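Local atomic coordinates of putative HpcE protein (Mycolicibacterium smegmatis, PDB entry 6V77), a protein that belongs to the fumarylacetoacetate hydrolase (FAH) family and binds a zinc ion through three acidic side chains, its own function not being established. Residues M1-L6 and I10-G15; Q38-F43 and L183-E188; E26-P31 and Q44-T49. All blocks are in the same frame, centred on the assembly; numbering follows the deposited sequence.

Contact 1 (M1-L6 and I10-G15). With EDO (1,2-ethanediol), chain M.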
loop_
_atom_site.group_PDB
_atom_site.type_symbol
_atom_site.label_atom_id
_atom_site.label_comp_id
_atom_site.label_asym_id
_atom_site.label_seq_id
_atom_site.Cartn_x
_atom_site.Cartn_y
_atom_site.Cartn_z
ATOM N N MET B 1 -10.290 26.158 1.679
ATOM C CA MET B 1 -8.841 26.247 1.629
ATOM C C MET B 1 -8.347 25.336 0.494
ATOM O O MET B 1 -8.967 24.311 0.209
ATOM C CB MET B 1 -8.234 25.837 2.975
ATOM C CG MET B 1 -6.799 25.409 2.920
ATOM S SD MET B 1 -6.217 24.827 4.532
ATOM C CE MET B 1 -6.345 26.330 5.462
ATOM N N ARG B 2 -7.245 25.719 -0.153
ATOM C CA ARG B 2 -6.629 24.911 -1.200
ATOM C C ARG B 2 -5.141 24.801 -0.935
ATOM O O ARG B 2 -4.495 25.786 -0.575
ATOM C CB ARG B 2 -6.881 25.513 -2.599
ATOM C CG ARG B 2 -8.319 25.437 -3.027
ATOM C CD ARG B 2 -8.589 26.110 -4.388
ATOM N NE ARG B 2 -9.986 25.902 -4.740
ATOM C CZ ARG B 2 -10.402 25.177 -5.771
ATOM N NH1 ARG B 2 -9.525 24.611 -6.601
ATOM N NH2 ARG B 2 -11.691 25.018 -5.966
ATOM N N LEU B 3 -4.596 23.604 -1.150
ATOM C CA LEU B 3 -3.183 23.312 -0.951
ATOM C C LEU B 3 -2.594 22.794 -2.259
ATOM O O LEU B 3 -3.292 22.159 -3.060
ATOM C CB LEU B 3 -2.960 22.249 0.145
ATOM C CG LEU B 3 -3.556 22.542 1.531
ATOM C CD1 LEU B 3 -3.186 21.426 2.492
ATOM C CD2 LEU B 3 -3.030 23.856 2.010
ATOM N N ILE B 4 -1.305 23.058 -2.463
ATOM C CA ILE B 4 -0.599 22.580 -3.648
ATOM C C ILE B 4 0.829 22.233 -3.241
ATOM O O ILE B 4 1.471 22.957 -2.471
ATOM C CB ILE B 4 -0.647 23.610 -4.797
ATOM C CG1 ILE B 4 -0.081 23.021 -6.107
ATOM C CG2 ILE B 4 0.037 24.916 -4.419
ATOM C CD1 ILE B 4 -0.259 23.968 -7.311
ATOM N N ASN B 5 1.303 21.105 -3.744
ATOM C CA ASN B 5 2.650 20.605 -3.494
ATOM C C ASN B 5 3.525 21.096 -4.644
ATOM O O ASN B 5 3.292 20.732 -5.795
ATOM C CB ASN B 5 2.603 19.072 -3.408
ATOM C CG ASN B 5 3.971 18.434 -3.255
ATOM O OD1 ASN B 5 4.970 19.130 -3.086
ATOM N ND2 ASN B 5 4.026 17.096 -3.343
ATOM N N LEU B 6 4.480 21.975 -4.349
ATOM C CA LEU B 6 5.367 22.528 -5.368
ATOM C C LEU B 6 6.795 22.139 -5.031
ATOM O O LEU B 6 7.306 22.522 -3.971
ATOM C CB LEU B 6 5.238 24.051 -5.466
ATOM C CG LEU B 6 3.871 24.551 -5.943
ATOM C CD1 LEU B 6 3.799 26.071 -5.774
ATOM C CD2 LEU B 6 3.634 24.141 -7.405
ATOM N N ILE B 10 4.840 21.839 0.646
ATOM C CA ILE B 10 3.403 22.102 0.623
ATOM C C ILE B 10 3.157 23.599 0.751
ATOM O O ILE B 10 3.803 24.294 1.550
ATOM C CB ILE B 10 2.671 21.279 1.704
ATOM C CG1 ILE B 10 1.154 21.338 1.484
ATOM C CG2 ILE B 10 3.046 21.734 3.131
ATOM C CD1 ILE B 10 0.660 20.702 0.151
ATOM N N HIS B 11 2.248 24.109 -0.077
ATOM C CA HIS B 11 1.903 25.518 -0.110
ATOM C C HIS B 11 0.410 25.706 0.090
ATOM O O HIS B 11 -0.398 24.860 -0.301
ATOM C CB HIS B 11 2.267 26.166 -1.459
ATOM C CG HIS B 11 3.731 26.426 -1.637
ATOM N ND1 HIS B 11 4.668 25.419 -1.672
ATOM C CD2 HIS B 11 4.410 27.583 -1.825
ATOM C CE1 HIS B 11 5.868 25.944 -1.855
ATOM N NE2 HIS B 11 5.739 27.257 -1.948
ATOM N N LEU B 12 0.062 26.854 0.663
ATOM C CA LEU B 12 -1.317 27.293 0.791
ATOM C C LEU B 12 -1.638 28.200 -0.389
ATOM O O LEU B 12 -0.833 29.068 -0.739
ATOM C CB LEU B 12 -1.502 28.026 2.129
ATOM C CG LEU B 12 -2.888 28.450 2.617
ATOM C CD1 LEU B 12 -3.825 27.266 2.752
ATOM C CD2 LEU B 12 -2.751 29.171 3.949
ATOM N N VAL B 13 -2.781 27.963 -1.030
ATOM C CA VAL B 13 -3.260 28.836 -2.097
ATOM C C VAL B 13 -3.867 30.076 -1.453
ATOM O O VAL B 13 -4.800 29.972 -0.650
ATOM C CB VAL B 13 -4.288 28.121 -2.983
ATOM C CG1 VAL B 13 -5.026 29.149 -3.887
ATOM C CG2 VAL B 13 -3.618 27.033 -3.811
ATOM N N THR B 14 -3.325 31.248 -1.786
ATOM C CA THR B 14 -3.786 32.520 -1.232
ATOM C C THR B 14 -4.037 33.470 -2.391
ATOM O O THR B 14 -3.086 33.986 -2.988
ATOM C CB THR B 14 -2.758 33.117 -0.270
ATOM O OG1 THR B 14 -1.569 33.449 -0.999
ATOM C CG2 THR B 14 -2.415 32.128 0.838
ATOM N N GLY B 15 -5.308 33.700 -2.711
ATOM C CA GLY B 15 -5.617 34.534 -3.862
ATOM C C GLY B 15 -5.130 33.883 -5.138
ATOM O O GLY B 15 -5.387 32.700 -5.401
HETATM C C1 EDO M . -11.466 27.969 4.183
HETATM O O1 EDO M . -11.306 26.567 4.414
HETATM C C2 EDO M . -10.180 28.705 4.530
HETATM O O2 EDO M . -9.553 29.138 3.319
HETATM O O HOH W 1 -6.618 28.539 0.261
#
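Leu12 sends its CD1 methyl between two side chains of the neighbouring strand, 3.5 Å from Met1 CG and 3.6 Å from Leu3 CD2. The Met1 chain crosses Leu12 at about a right angle, and its bend at chi3 (-65°) brings CE back to the same methyl. On this face, which Leu3 shares with Asn5 and Ile10, Ile10 CD1 packs against Leu3 CB at 3.9 Å; branched aliphatic residues suit it because it is buried, with Trp40 of helix 40-49 lying on Leu3. The two strands, 2-6 and 9-14, form an antiparallel beta hairpin at the start of the chain. Ile4 and His11 are a hydrogen-bonded pair: His11 N donates to Ile4 O at 2.8 Å, and Ile4 N returns a bond to His11 O. Val13 N donates to Arg2 O in a nearly straight bond (N-H...O 170°), while the return link, Arg2 N to Val13 O, seems to run through a water doubtfully close to Val13 O. The other face carries Ile4, His11 and Val13. Here Leu6 CD1 stands over the His11 ring, 4.2 Å from its centroid and 9° off the normal, a CH-pi contact, while His11 ND1 is hydrogen-bonded to Arg9 O at the strand's start. Val13 lies against Arg2 CB, and the extended arginine carries its guanidinium away to Glu188, Glu182 and Gly267 O.

Contact 2 (Q38-F43 and L183-E188). With EDO (1,2-ethanediol), chain M.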
loop_
_atom_site.group_PDB
_atom_site.type_symbol
_atom_site.label_atom_id
_atom_site.label_comp_id
_atom_site.label_asym_id
_atom_site.label_seq_id
_atom_site.Cartn_x
_atom_site.Cartn_y
_atom_site.Cartn_z
ATOM N N GLN B 38 -1.073 14.814 9.225
ATOM C CA GLN B 38 -0.900 14.220 10.541
ATOM C C GLN B 38 -1.265 15.209 11.640
ATOM O O GLN B 38 -1.684 14.799 12.725
ATOM C CB GLN B 38 0.538 13.724 10.702
ATOM C CG GLN B 38 0.792 12.974 11.979
ATOM C CD GLN B 38 0.018 11.666 12.058
ATOM O OE1 GLN B 38 -0.187 10.992 11.050
ATOM N NE2 GLN B 38 -0.424 11.311 13.256
ATOM N N HIS B 39 -1.129 16.507 11.377
ATOM C CA HIS B 39 -1.458 17.542 12.348
ATOM C C HIS B 39 -2.527 18.473 11.781
ATOM O O HIS B 39 -2.451 19.693 11.934
ATOM C CB HIS B 39 -0.210 18.324 12.750
ATOM C CG HIS B 39 0.900 17.465 13.270
ATOM N ND1 HIS B 39 0.909 16.943 14.547
ATOM C CD2 HIS B 39 2.040 17.034 12.679
ATOM C CE1 HIS B 39 2.007 16.230 14.722
ATOM N NE2 HIS B 39 2.709 16.267 13.603
ATOM N N TRP B 40 -3.556 17.880 11.164
ATOM C CA TRP B 40 -4.519 18.628 10.346
ATOM C C TRP B 40 -5.253 19.696 11.150
ATOM O O TRP B 40 -5.328 20.856 10.732
ATOM C CB TRP B 40 -5.523 17.660 9.713
ATOM C CG TRP B 40 -6.479 18.314 8.726
ATOM C CD1 TRP B 40 -7.838 18.390 8.821
ATOM C CD2 TRP B 40 -6.128 18.970 7.496
ATOM N NE1 TRP B 40 -8.356 19.056 7.728
ATOM C CE2 TRP B 40 -7.324 19.416 6.901
ATOM C CE3 TRP B 40 -4.919 19.209 6.840
ATOM C CZ2 TRP B 40 -7.345 20.106 5.671
ATOM C CZ3 TRP B 40 -4.943 19.883 5.619
ATOM C CH2 TRP B 40 -6.148 20.327 5.063
ATOM N N ASP B 41 -5.811 19.328 12.312
ATOM C CA ASP B 41 -6.605 20.305 13.051
ATOM C C ASP B 41 -5.740 21.462 13.524
ATOM O O ASP B 41 -6.139 22.630 13.421
ATOM C CB ASP B 41 -7.310 19.646 14.234
ATOM C CG ASP B 41 -8.437 18.740 13.805
ATOM O OD1 ASP B 41 -8.814 18.779 12.617
ATOM O OD2 ASP B 41 -8.949 17.987 14.657
ATOM N N ALA B 42 -4.560 21.152 14.069
ATOM C CA ALA B 42 -3.639 22.207 14.478
ATOM C C ALA B 42 -3.252 23.078 13.290
ATOM O O ALA B 42 -3.179 24.309 13.409
ATOM C CB ALA B 42 -2.399 21.594 15.133
ATOM N N PHE B 43 -3.020 22.461 12.127
ATOM C CA PHE B 43 -2.649 23.248 10.956
ATOM C C PHE B 43 -3.769 24.208 10.565
ATOM O O PHE B 43 -3.528 25.397 10.318
ATOM C CB PHE B 43 -2.276 22.339 9.783
ATOM C CG PHE B 43 -2.315 23.061 8.442
ATOM C CD1 PHE B 43 -1.381 24.052 8.147
ATOM C CD2 PHE B 43 -3.305 22.783 7.526
ATOM C CE1 PHE B 43 -1.412 24.734 6.932
ATOM C CE2 PHE B 43 -3.355 23.469 6.304
ATOM C CZ PHE B 43 -2.402 24.451 6.019
ATOM N N LEU B 183 -5.288 20.233 -3.474
ATOM C CA LEU B 183 -6.230 19.688 -2.516
ATOM C C LEU B 183 -7.237 20.780 -2.211
ATOM O O LEU B 183 -6.842 21.925 -1.961
ATOM C CB LEU B 183 -5.528 19.245 -1.234
ATOM C CG LEU B 183 -6.421 18.506 -0.232
ATOM C CD1 LEU B 183 -6.605 17.073 -0.648
ATOM C CD2 LEU B 183 -5.811 18.566 1.163
ATOM N N VAL B 184 -8.524 20.433 -2.229
ATOM C CA VAL B 184 -9.608 21.389 -2.006
ATOM C C VAL B 184 -10.395 20.935 -0.786
ATOM O O VAL B 184 -10.924 19.817 -0.777
ATOM C CB VAL B 184 -10.533 21.494 -3.231
ATOM C CG1 VAL B 184 -11.583 22.586 -3.016
ATOM C CG2 VAL B 184 -9.709 21.779 -4.488
ATOM N N THR B 185 -10.485 21.786 0.244
ATOM C CA THR B 185 -11.159 21.320 1.446
ATOM C C THR B 185 -12.672 21.279 1.226
ATOM O O THR B 185 -13.214 21.903 0.310
ATOM C CB THR B 185 -10.816 22.198 2.655
ATOM O OG1 THR B 185 -11.164 23.562 2.398
ATOM C CG2 THR B 185 -9.330 22.104 2.992
ATOM N N VAL B 186 -13.349 20.531 2.098
ATOM C CA VAL B 186 -14.753 20.170 1.897
ATOM C C VAL B 186 -15.674 21.401 1.912
ATOM O O VAL B 186 -16.685 21.448 1.195
ATOM C CB VAL B 186 -15.113 19.125 2.976
ATOM C CG1 VAL B 186 -16.553 18.696 2.915
ATOM C CG2 VAL B 186 -14.177 17.896 2.850
ATOM N N ASP B 187 -15.323 22.434 2.682
ATOM C CA ASP B 187 -16.171 23.617 2.805
ATOM C C ASP B 187 -16.243 24.432 1.522
ATOM O O ASP B 187 -17.115 25.300 1.404
ATOM C CB ASP B 187 -15.664 24.512 3.938
ATOM C CG ASP B 187 -14.198 24.842 3.784
ATOM O OD1 ASP B 187 -13.390 23.899 3.686
ATOM O OD2 ASP B 187 -13.857 26.037 3.737
ATOM N N GLU B 188 -15.342 24.190 0.573
ATOM C CA GLU B 188 -15.408 24.844 -0.728
ATOM C C GLU B 188 -16.354 24.151 -1.696
ATOM O O GLU B 188 -16.543 24.647 -2.813
ATOM C CB GLU B 188 -14.014 24.895 -1.360
ATOM C CG GLU B 188 -12.979 25.518 -0.453
ATOM C CD GLU B 188 -12.048 26.450 -1.194
ATOM O OE1 GLU B 188 -12.186 26.573 -2.441
ATOM O OE2 GLU B 188 -11.179 27.054 -0.532
HETATM C C1 EDO M . -11.466 27.969 4.183
HETATM O O1 EDO M . -11.306 26.567 4.414
HETATM C C2 EDO M . -10.180 28.705 4.530
HETATM O O2 EDO M . -9.553 29.138 3.319
#
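Trp40 has its CG anti to the backbone N (chi1 -174°), which swings the indole off the first turn of helix 40-49 toward strand 177-185, and Thr185 has OG1 between its backbone N and carbonyl carbon (chi1 58°), which leaves CG2 anti to the carbonyl carbon and facing the indole. Thr185 CG2 arrives at the edge of the indole, in its plane, 3.9 Å from Trp40 CZ2, so the six-membered ring is met at its rim. Leu183 brings CD2 obliquely to Trp40 CH2 at 4.3 Å. The touch is light and entirely apolar, made by one broad ring and two methyls.

Leu183 and Thr185 alternate with Val184 along the strand, as a beta strand requires, and so direct both their side chains to the helix. That strand is a neighbour of strand 2-6 in the large mixed sheet, and Trp40 also rests on Leu3 there and on Ala145 of strand 144-155. The helix thus lies over the sheet with tryptophan, large and flat, spanning several strands at once.

Threonine suits its place by having two different branches. While CG2 faces the indole, Thr185 OG1 gives a 2.6 Å hydrogen bond to Asp187 OD1, met on the syn side and 23° out of the carboxylate plane; Thr185 OG1 is also hydrogen-bonded to Met1 N. The backbone turns here into a short 3-10 segment, Glu188 N bonding to Thr185 O at 3.1 Å. Asp187 OD2 accepts a 2.7 Å bond from O1 of a 1,2-ethanediol molecule, probably a crystallisation additive.

Contact 3 (E26-P31 and Q44-T49)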
loop_
_atom_site.group_PDB
_atom_site.type_symbol
_atom_site.label_atom_id
_atom_site.label_comp_id
_atom_site.label_asym_id
_atom_site.label_seq_id
_atom_site.Cartn_x
_atom_site.Cartn_y
_atom_site.Cartn_z
ATOM N N GLU B 26 6.979 29.307 10.424
ATOM C CA GLU B 26 8.248 29.189 11.145
ATOM C C GLU B 26 8.558 27.738 11.495
ATOM O O GLU B 26 8.965 27.413 12.616
ATOM C CB GLU B 26 8.248 30.073 12.395
ATOM C CG GLU B 26 8.258 31.559 12.081
ATOM C CD GLU B 26 8.198 32.422 13.326
ATOM O OE1 GLU B 26 7.599 31.983 14.331
ATOM O OE2 GLU B 26 8.755 33.540 13.299
ATOM N N GLN B 27 8.368 26.856 10.513
ATOM C CA GLN B 27 8.715 25.433 10.549
ATOM C C GLN B 27 7.775 24.617 11.427
ATOM O O GLN B 27 8.053 23.442 11.686
ATOM C CB GLN B 27 10.164 25.204 11.000
ATOM C CG GLN B 27 11.162 26.152 10.350
ATOM C CD GLN B 27 11.136 26.051 8.855
ATOM O OE1 GLN B 27 11.017 24.958 8.307
ATOM N NE2 GLN B 27 11.235 27.192 8.177
ATOM N N ARG B 28 6.660 25.194 11.879
ATOM C CA ARG B 28 5.739 24.446 12.728
ATOM C C ARG B 28 4.955 23.399 11.943
ATOM O O ARG B 28 4.620 22.347 12.500
ATOM C CB ARG B 28 4.788 25.403 13.435
ATOM C CG ARG B 28 3.938 24.742 14.467
ATOM C CD ARG B 28 3.139 25.761 15.260
ATOM N NE ARG B 28 1.968 25.128 15.852
ATOM C CZ ARG B 28 0.856 25.775 16.177
ATOM N NH1 ARG B 28 0.764 27.084 15.975
ATOM N NH2 ARG B 28 -0.163 25.109 16.696
ATOM N N PHE B 29 4.660 23.666 10.661
ATOM C CA PHE B 29 3.953 22.757 9.758
ATOM C C PHE B 29 4.688 22.651 8.424
ATOM O O PHE B 29 5.101 23.661 7.850
ATOM C CB PHE B 29 2.509 23.238 9.502
ATOM C CG PHE B 29 1.714 23.407 10.754
ATOM C CD1 PHE B 29 1.265 22.300 11.448
ATOM C CD2 PHE B 29 1.458 24.666 11.270
ATOM C CE1 PHE B 29 0.557 22.436 12.618
ATOM C CE2 PHE B 29 0.751 24.810 12.432
ATOM C CZ PHE B 29 0.302 23.695 13.119
ATOM N N GLY B 30 4.816 21.430 7.909
ATOM C CA GLY B 30 5.477 21.225 6.641
ATOM C C GLY B 30 6.980 21.141 6.807
ATOM O O GLY B 30 7.501 21.099 7.929
ATOM N N PRO B 31 7.721 21.128 5.686
ATOM C CA PRO B 31 7.225 21.294 4.309
ATOM C C PRO B 31 6.611 20.023 3.676
ATOM O O PRO B 31 5.959 20.125 2.634
ATOM C CB PRO B 31 8.488 21.719 3.548
ATOM C CG PRO B 31 9.606 21.053 4.327
ATOM C CD PRO B 31 9.192 21.205 5.755
ATOM N N GLN B 44 -5.006 23.708 10.506
ATOM C CA GLN B 44 -6.127 24.551 10.107
ATOM C C GLN B 44 -6.362 25.676 11.106
ATOM O O GLN B 44 -6.690 26.802 10.715
ATOM C CB GLN B 44 -7.385 23.706 9.943
ATOM C CG GLN B 44 -7.304 22.764 8.749
ATOM C CD GLN B 44 -8.630 22.611 8.051
ATOM O OE1 GLN B 44 -9.591 22.090 8.624
ATOM N NE2 GLN B 44 -8.698 23.074 6.801
ATOM N N GLU B 45 -6.201 25.391 12.397
ATOM C CA GLU B 45 -6.339 26.449 13.388
ATOM C C GLU B 45 -5.268 27.515 13.201
ATOM O O GLU B 45 -5.563 28.713 13.274
ATOM C CB GLU B 45 -6.291 25.868 14.801
ATOM C CG GLU B 45 -6.387 26.919 15.910
ATOM C CD GLU B 45 -7.643 27.790 15.824
ATOM O OE1 GLU B 45 -8.664 27.343 15.256
ATOM O OE2 GLU B 45 -7.604 28.933 16.335
ATOM N N TRP B 46 -4.020 27.102 12.957
ATOM C CA TRP B 46 -2.956 28.073 12.703
ATOM C C TRP B 46 -3.274 28.924 11.475
ATOM O O TRP B 46 -3.177 30.159 11.509
ATOM C CB TRP B 46 -1.617 27.355 12.510
ATOM C CG TRP B 46 -0.585 28.256 11.908
ATOM C CD1 TRP B 46 0.202 29.155 12.562
ATOM C CD2 TRP B 46 -0.256 28.370 10.520
ATOM N NE1 TRP B 46 1.005 29.823 11.662
ATOM C CE2 TRP B 46 0.745 29.352 10.404
ATOM C CE3 TRP B 46 -0.711 27.725 9.362
ATOM C CZ2 TRP B 46 1.300 29.714 9.176
ATOM C CZ3 TRP B 46 -0.153 28.083 8.134
ATOM C CH2 TRP B 46 0.845 29.066 8.059
ATOM N N ALA B 47 -3.653 28.269 10.374
ATOM C CA ALA B 47 -3.968 29.002 9.151
ATOM C C ALA B 47 -5.096 30.003 9.358
ATOM O O ALA B 47 -5.088 31.075 8.746
ATOM C CB ALA B 47 -4.343 28.021 8.044
ATOM N N ARG B 48 -6.071 29.681 10.210
ATOM C CA ARG B 48 -7.207 30.578 10.405
ATOM C C ARG B 48 -6.775 31.946 10.916
ATOM O O ARG B 48 -7.376 32.962 10.553
ATOM C CB ARG B 48 -8.208 29.951 11.375
ATOM C CG ARG B 48 -9.464 30.773 11.605
ATOM C CD ARG B 48 -10.356 30.164 12.680
ATOM N NE ARG B 48 -9.695 30.127 13.983
ATOM C CZ ARG B 48 -9.763 31.103 14.885
ATOM N NH1 ARG B 48 -10.463 32.200 14.633
ATOM N NH2 ARG B 48 -9.126 30.983 16.041
ATOM N N THR B 49 -5.737 32.006 11.743
ATOM C CA THR B 49 -5.345 33.267 12.356
ATOM C C THR B 49 -3.943 33.710 11.961
ATOM O O THR B 49 -3.447 34.709 12.497
ATOM C CB THR B 49 -5.457 33.164 13.878
ATOM O OG1 THR B 49 -4.715 32.029 14.337
ATOM C CG2 THR B 49 -6.906 32.987 14.274
#
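Phe29 places CE2 against the root of Trp46, 3.5 Å from CB and 3.7 Å from CG. Its CD2 lies 3.9 Å above the indole plane, displaced toward the rim. The two aromatic planes meet at 47°, with 5.5 Å between the centroids of the Phe29 ring and the five-membered ring of Trp46, an oblique pair. Arg28 comes in from the solvent side, its NH1 4.0 Å from Trp46 CD1 and its guanidinium steeply inclined to the indole, 76° between the planes. The arginine chain, extended from CG to NE, also passes along the phenylalanine, and Phe29 CZ lies above one guanidinium face, toward its rim.

Trp46 gets there from helix 40-49 with CG anti to the backbone N (chi1 165°), and its indole also touches Ala24 and Ser25. On the loop side, a Schellman motif with Glu26 as its C-prime residue ends helix 21-24, and Ser25 OG holds Phe29 N. Gly30 fits the backbone that follows, where a CB would jam against the preceding carbonyl oxygen; its N bonds to Asp35 before the cis peptide of Pro31.

With no hydrogen bond between 26-31 and 44-49, the contact probably rests on dispersion and the burial of Phe29. Arg28 lays CG over a Phe29 face and brings NH1 near Trp46, so an exposed residue with both aliphatic chain and charged end fits here.

From the N terminus, contact 1 closes first, a hairpin with only three residues between its segments. Contact 3 opens at 26-31 and closes at 44-49, a loop of twelve mostly helical residues. Contact 2 begins inside that interval, at 38-43, but closes only at 183-188, so contacts 2 and 3 cross, whereas contact 1 lies in series before both. Helix 40-49 serves contacts 2 and 3 with its successive halves. Strand 2-6 of contact 1 pairs with strand 177-185 of contact 2, and Ile10 N meets Pro31 O of contact 3. Together they tie loop 26-31 and helix 40-49 to the large mixed sheet, whose strands include the N-terminal hairpin.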